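Local coordinates for protein branched-chain-amino-acid aminotransferase (Pseudomonas sp. UW4, PDB 6JIF) that catalyses the reversible, pyridoxal-5'-phosphate-dependent transfer of amino groups between branched-chain amino acids and their 2-oxo acids, at residues Asp226-Asp231 against Thr236-Val241; Ser243-Gly248 against Pro261-Gly266. All coordinates share one frame; numbering follows the deposited sequence.

Interaction 1 and interaction 2 follow one another along the chain, strand 238-241 leading into strand 245-250, and their centres lie about 9 Å apart. Two neighbouring glutamates of the first contact reach the 261-266 loop of the second. Glu239 OE1 is 2.5 Å from Ser262 OG and Glu240 OE2 is 2.7 Å from Leu264 N, both probable hydrogen bonds. The other oxygen, Glu240 OE1, packs 3.1 Å from Asn245 ND2. Both contacts also touch pyridoxal-5'-phosphate: interaction 1 through Glu240 at the pyridine nitrogen, interaction 2 through Leu264 on one ring face and Ser243 and Ala244 on the other. The two contacts thus meet the cofactor from different directions.

Interaction 1 of 2, residues Asp226-Asp231 against Thr236-Val241; sequences DAIYLD and TKIEEV. With PLP (pyridoxal-5'-phosphate), chain D.
An antiparallel beta hairpin pairs strand 227-230 with strand 238-241, broken by a classic beta bulge in which Glu239 and Glu240 both face Tyr229. The evidence is one doubly used acceptor: Tyr229 O takes Glu239 N at 2.8 Å and Glu240 N at 3.2 Å, the latter tilted 21° from the carbonyl plane. Tyr229 N returns a nearly straight bond to Glu240 O (2.9 Å, 167°). Beyond the bulge, Asp231 N donates to Lys237 O at 2.7 Å. CG of Asp231 sits between the backbone N and the carbonyl carbon (chi1 73°), which turns the carboxylate toward the 236-237 backbone, where OD1 accepts both Thr236 N and Lys237 N. Asp231 OD2 hydrogen-bonds Thr234 OG1 and is bridged by one water to Lys237 NZ, which at 4.3 Å from Asp231 OD2 is beyond a salt bridge. On one face of the sheet Ile228 lies beside Val241, with CG1 to CG1 at 3.8 Å, and both touch Phe187 of strand 185-189. The other face carries Tyr229 and Glu240. Glu240 OE2 accepts a hydrogen bond from Leu264 N, while a bend at chi2 brings OE1 within 2.8 Å of the cofactor's N1, the glutamate-pyridine nitrogen pairing characteristic of fold type IV aminotransferases.

Interaction 2 of 2, residues Ser243-Gly248 against Pro261-Gly266; sequences SANFFG and PSVLPG. With PLP (pyridoxal-5'-phosphate), chain D.
Asn245 makes a hydrogen bond across this contact: its amide ND2 donates to Leu264 O at 3.0 Å, with an N-H...O angle of 154°. The donor lies in the carbonyl plane of Leu264, and the acceptor lies 12° from the plane of the asparagine amide. At the other branch of the amide, Asn245 OD1 comes 3.3 Å from Gly266 N.

Van der Waals packing is slight, with 117 Å² buried in all. Val263 CG1 lies 3.7 Å from Asn245 ND2, and Val263 also packs on Glu240 and on Arg269 of helix 267-278. Replacing Asn245 with an alanine would probably leave Leu264 O without this donor and open a gap between strand 245-250 and the loop.

Both segments belong to the cofactor pocket of the class IV aminotransferase fold, where they enclose the pyridoxal-5'-phosphate ring. Leu264 lies over one face; CG anti to the backbone N (chi1 -164°) sets the branch over the ring, with Leu264 CG 3.6 Å from PLP C3. From the opposite face come Ser243 O, 3.3 Å from PLP C5, and Ala244 CA, 3.5 Å from PLP C6. Ser243 also packs on Val159 of the second subunit.

Toward the phosphate arm, Gly266 CA is 3.5 Å from PLP O4P. Gly266 is the N-cap residue of helix 267-278, whose first residues, Ile267 through its N and Thr268 through its OG1, also hydrogen-bond the cofactor.

Interaction 1 of 2, residues Asp226-Asp231 against Thr236-Val241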
# COMPACT_ATOMS: atom_id res chain seq x y z
N ASP B 226 -0.19 -13.76 15.80
CA ASP B 226 0.19 -12.89 14.68
C ASP B 226 1.69 -13.00 14.48
O ASP B 226 2.39 -13.70 15.21
CB ASP B 226 -0.24 -11.43 14.92
CG ASP B 226 -0.62 -10.68 13.61
OD1 ASP B 226 -0.05 -10.91 12.51
OD2 ASP B 226 -1.50 -9.81 13.69
N ALA B 227 2.17 -12.28 13.47
CA ALA B 227 3.58 -12.14 13.17
C ALA B 227 4.13 -10.94 13.93
O ALA B 227 3.43 -9.96 14.17
CB ALA B 227 3.80 -11.92 11.68
N ILE B 228 5.39 -11.04 14.31
CA ILE B 228 6.13 -9.90 14.85
C ILE B 228 7.17 -9.53 13.79
O ILE B 228 7.82 -10.41 13.22
CB ILE B 228 6.78 -10.22 16.21
CG1 ILE B 228 5.71 -10.26 17.30
CG2 ILE B 228 7.80 -9.15 16.58
CD1 ILE B 228 6.23 -10.73 18.68
N TYR B 229 7.29 -8.24 13.53
CA TYR B 229 8.16 -7.67 12.49
C TYR B 229 9.38 -7.07 13.16
O TYR B 229 9.25 -6.36 14.18
CB TYR B 229 7.43 -6.60 11.67
CG TYR B 229 6.24 -7.19 10.99
CD1 TYR B 229 6.40 -7.89 9.82
CD2 TYR B 229 4.95 -7.12 11.59
CE1 TYR B 229 5.31 -8.49 9.20
CE2 TYR B 229 3.84 -7.73 10.99
CZ TYR B 229 4.05 -8.44 9.80
OH TYR B 229 2.99 -9.04 9.16
N LEU B 230 10.54 -7.37 12.58
CA LEU B 230 11.83 -6.84 13.00
C LEU B 230 12.21 -5.66 12.11
O LEU B 230 11.63 -5.45 11.05
CB LEU B 230 12.92 -7.93 12.95
CG LEU B 230 12.60 -9.18 13.80
CD1 LEU B 230 13.82 -10.04 13.80
CD2 LEU B 230 12.20 -8.88 15.25
N ASP B 231 13.25 -4.96 12.52
CA ASP B 231 13.70 -3.82 11.68
C ASP B 231 14.06 -4.32 10.28
O ASP B 231 14.70 -5.37 10.13
CB ASP B 231 14.86 -3.10 12.34
CG ASP B 231 16.13 -3.85 12.27
OD1 ASP B 231 16.26 -4.80 13.07
OD2 ASP B 231 17.00 -3.49 11.47
N THR B 236 17.37 -7.49 13.35
CA THR B 236 17.91 -7.73 14.69
C THR B 236 17.09 -7.12 15.82
O THR B 236 17.38 -7.43 16.98
CB THR B 236 19.36 -7.23 14.78
OG1 THR B 236 19.42 -5.82 14.53
CG2 THR B 236 20.23 -8.03 13.82
N LYS B 237 16.11 -6.27 15.52
CA LYS B 237 15.40 -5.49 16.53
C LYS B 237 13.89 -5.58 16.32
O LYS B 237 13.42 -5.50 15.19
CB LYS B 237 15.86 -4.00 16.47
CG LYS B 237 17.29 -3.78 16.93
CD LYS B 237 17.84 -2.39 16.50
CE LYS B 237 17.99 -2.30 14.99
NZ LYS B 237 18.87 -1.15 14.52
N ILE B 238 13.13 -5.73 17.40
CA ILE B 238 11.67 -5.77 17.28
C ILE B 238 11.13 -4.40 16.89
O ILE B 238 11.54 -3.37 17.45
CB ILE B 238 11.05 -6.20 18.62
CG1 ILE B 238 11.46 -7.65 18.89
CG2 ILE B 238 9.49 -6.07 18.61
CD1 ILE B 238 11.05 -8.17 20.27
N GLU B 239 10.19 -4.38 15.96
CA GLU B 239 9.49 -3.15 15.58
C GLU B 239 8.01 -3.17 15.87
O GLU B 239 7.50 -2.22 16.45
CB GLU B 239 9.72 -2.87 14.11
CG GLU B 239 11.18 -2.61 13.80
CD GLU B 239 11.36 -1.40 12.87
OE1 GLU B 239 10.43 -1.14 12.06
OE2 GLU B 239 12.42 -0.73 12.99
N GLU B 240 7.28 -4.24 15.48
CA GLU B 240 5.83 -4.23 15.63
C GLU B 240 5.33 -5.64 15.90
O GLU B 240 5.90 -6.62 15.42
CB GLU B 240 5.06 -3.74 14.38
CG GLU B 240 5.40 -2.33 13.91
CD GLU B 240 4.66 -1.28 14.69
OE1 GLU B 240 3.93 -1.63 15.66
OE2 GLU B 240 4.78 -0.10 14.31
N VAL B 241 4.20 -5.71 16.60
CA VAL B 241 3.57 -7.02 16.91
C VAL B 241 2.26 -7.02 16.14
O VAL B 241 1.30 -6.38 16.58
CB VAL B 241 3.34 -7.20 18.41
CG1 VAL B 241 2.65 -8.57 18.75
CG2 VAL B 241 4.65 -7.05 19.19
N1 PLP D . 1.36 -0.60 15.15
C2 PLP D . 0.88 -0.60 13.88
C2A PLP D . 1.75 -1.21 12.83
C3 PLP D . -0.34 0.02 13.57
O3 PLP D . -0.77 0.06 12.27
C4 PLP D . -1.11 0.59 14.61
C4A PLP D . -2.33 1.44 14.31
C5 PLP D . -0.58 0.54 15.91
C6 PLP D . 0.63 -0.04 16.14
C5A PLP D . -1.29 1.02 17.14
O4P PLP D . -1.66 2.34 17.01
P PLP D . -2.79 2.91 17.98
O1P PLP D . -2.39 2.67 19.42
O2P PLP D . -2.75 4.41 17.65
O3P PLP D . -4.14 2.26 17.72
O HOH W 1 18.19 -1.17 11.74

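Interaction 2 of 2, residues Ser243-Gly248 against Pro261-Gly266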
# COMPACT_ATOMS: atom_id res chain seq x y z
N SER B 243 -0.40 -5.60 14.12
CA SER B 243 -0.68 -4.19 13.91
C SER B 243 -0.74 -3.46 15.25
O SER B 243 -1.59 -2.58 15.47
CB SER B 243 -1.96 -4.01 13.10
OG SER B 243 -1.98 -4.94 12.01
N ALA B 244 0.16 -3.82 16.17
CA ALA B 244 0.19 -3.21 17.49
C ALA B 244 1.63 -2.90 17.86
O ALA B 244 2.56 -3.47 17.30
CB ALA B 244 -0.42 -4.13 18.57
N ASN B 245 1.83 -1.98 18.81
CA ASN B 245 3.20 -1.72 19.24
C ASN B 245 3.63 -2.74 20.28
O ASN B 245 2.79 -3.32 20.98
CB ASN B 245 3.33 -0.33 19.83
CG ASN B 245 3.17 0.75 18.78
OD1 ASN B 245 2.28 1.58 18.87
ND2 ASN B 245 3.97 0.66 17.74
N PHE B 246 4.95 -2.96 20.37
CA PHE B 246 5.53 -3.87 21.36
C PHE B 246 5.91 -3.08 22.61
O PHE B 246 6.36 -1.95 22.52
CB PHE B 246 6.79 -4.55 20.81
CG PHE B 246 7.52 -5.42 21.80
CD1 PHE B 246 7.15 -6.76 21.97
CD2 PHE B 246 8.58 -4.93 22.55
CE1 PHE B 246 7.80 -7.60 22.89
CE2 PHE B 246 9.27 -5.79 23.46
CZ PHE B 246 8.86 -7.09 23.65
N PHE B 247 5.73 -3.68 23.78
CA PHE B 247 6.43 -3.18 24.95
C PHE B 247 6.95 -4.37 25.76
O PHE B 247 6.38 -5.47 25.72
CB PHE B 247 5.56 -2.23 25.79
CG PHE B 247 4.42 -2.91 26.48
CD1 PHE B 247 4.59 -3.54 27.71
CD2 PHE B 247 3.17 -2.97 25.87
CE1 PHE B 247 3.52 -4.19 28.34
CE2 PHE B 247 2.11 -3.66 26.48
CZ PHE B 247 2.29 -4.27 27.72
N GLY B 248 8.09 -4.16 26.41
CA GLY B 248 8.62 -5.11 27.37
C GLY B 248 8.75 -4.42 28.71
O GLY B 248 8.94 -3.21 28.78
N PRO B 261 12.61 4.91 12.73
CA PRO B 261 11.82 5.66 11.73
C PRO B 261 10.69 4.86 11.10
O PRO B 261 9.78 5.49 10.54
CB PRO B 261 12.87 6.07 10.69
CG PRO B 261 14.23 6.04 11.43
CD PRO B 261 14.05 4.92 12.47
N SER B 262 10.69 3.52 11.19
CA SER B 262 9.66 2.70 10.55
C SER B 262 8.60 2.16 11.50
O SER B 262 7.60 1.60 11.03
CB SER B 262 10.30 1.55 9.77
OG SER B 262 11.16 0.80 10.62
N VAL B 263 8.73 2.39 12.81
CA VAL B 263 7.67 2.04 13.77
C VAL B 263 6.49 3.00 13.66
O VAL B 263 6.64 4.22 13.65
CB VAL B 263 8.26 2.04 15.20
CG1 VAL B 263 7.18 1.82 16.27
CG2 VAL B 263 9.33 0.96 15.36
N LEU B 264 5.28 2.45 13.70
CA LEU B 264 4.07 3.27 13.73
C LEU B 264 3.89 3.91 15.10
O LEU B 264 3.83 3.19 16.11
CB LEU B 264 2.86 2.39 13.38
CG LEU B 264 1.54 3.06 12.97
CD1 LEU B 264 0.89 3.69 14.14
CD2 LEU B 264 1.63 4.10 11.87
N PRO B 265 3.84 5.23 15.20
CA PRO B 265 3.75 5.86 16.53
C PRO B 265 2.35 5.76 17.11
O PRO B 265 1.49 6.57 16.76
CB PRO B 265 4.15 7.33 16.27
CG PRO B 265 4.02 7.48 14.79
CD PRO B 265 4.20 6.19 14.14
N GLY B 266 2.09 4.73 17.91
CA GLY B 266 0.73 4.47 18.33
C GLY B 266 0.29 5.41 19.43
O GLY B 266 1.10 5.87 20.24
N1 PLP D . 1.36 -0.60 15.15
C2 PLP D . 0.88 -0.60 13.88
C2A PLP D . 1.75 -1.21 12.83
C3 PLP D . -0.34 0.02 13.57
O3 PLP D . -0.77 0.06 12.27
C4 PLP D . -1.11 0.59 14.61
C4A PLP D . -2.33 1.44 14.31
C5 PLP D . -0.58 0.54 15.91
C6 PLP D . 0.63 -0.04 16.14
C5A PLP D . -1.29 1.02 17.14
O4P PLP D . -1.66 2.34 17.01
P PLP D . -2.79 2.91 17.98
O1P PLP D . -2.39 2.67 19.42
O2P PLP D . -2.75 4.41 17.65
O3P PLP D . -4.14 2.26 17.72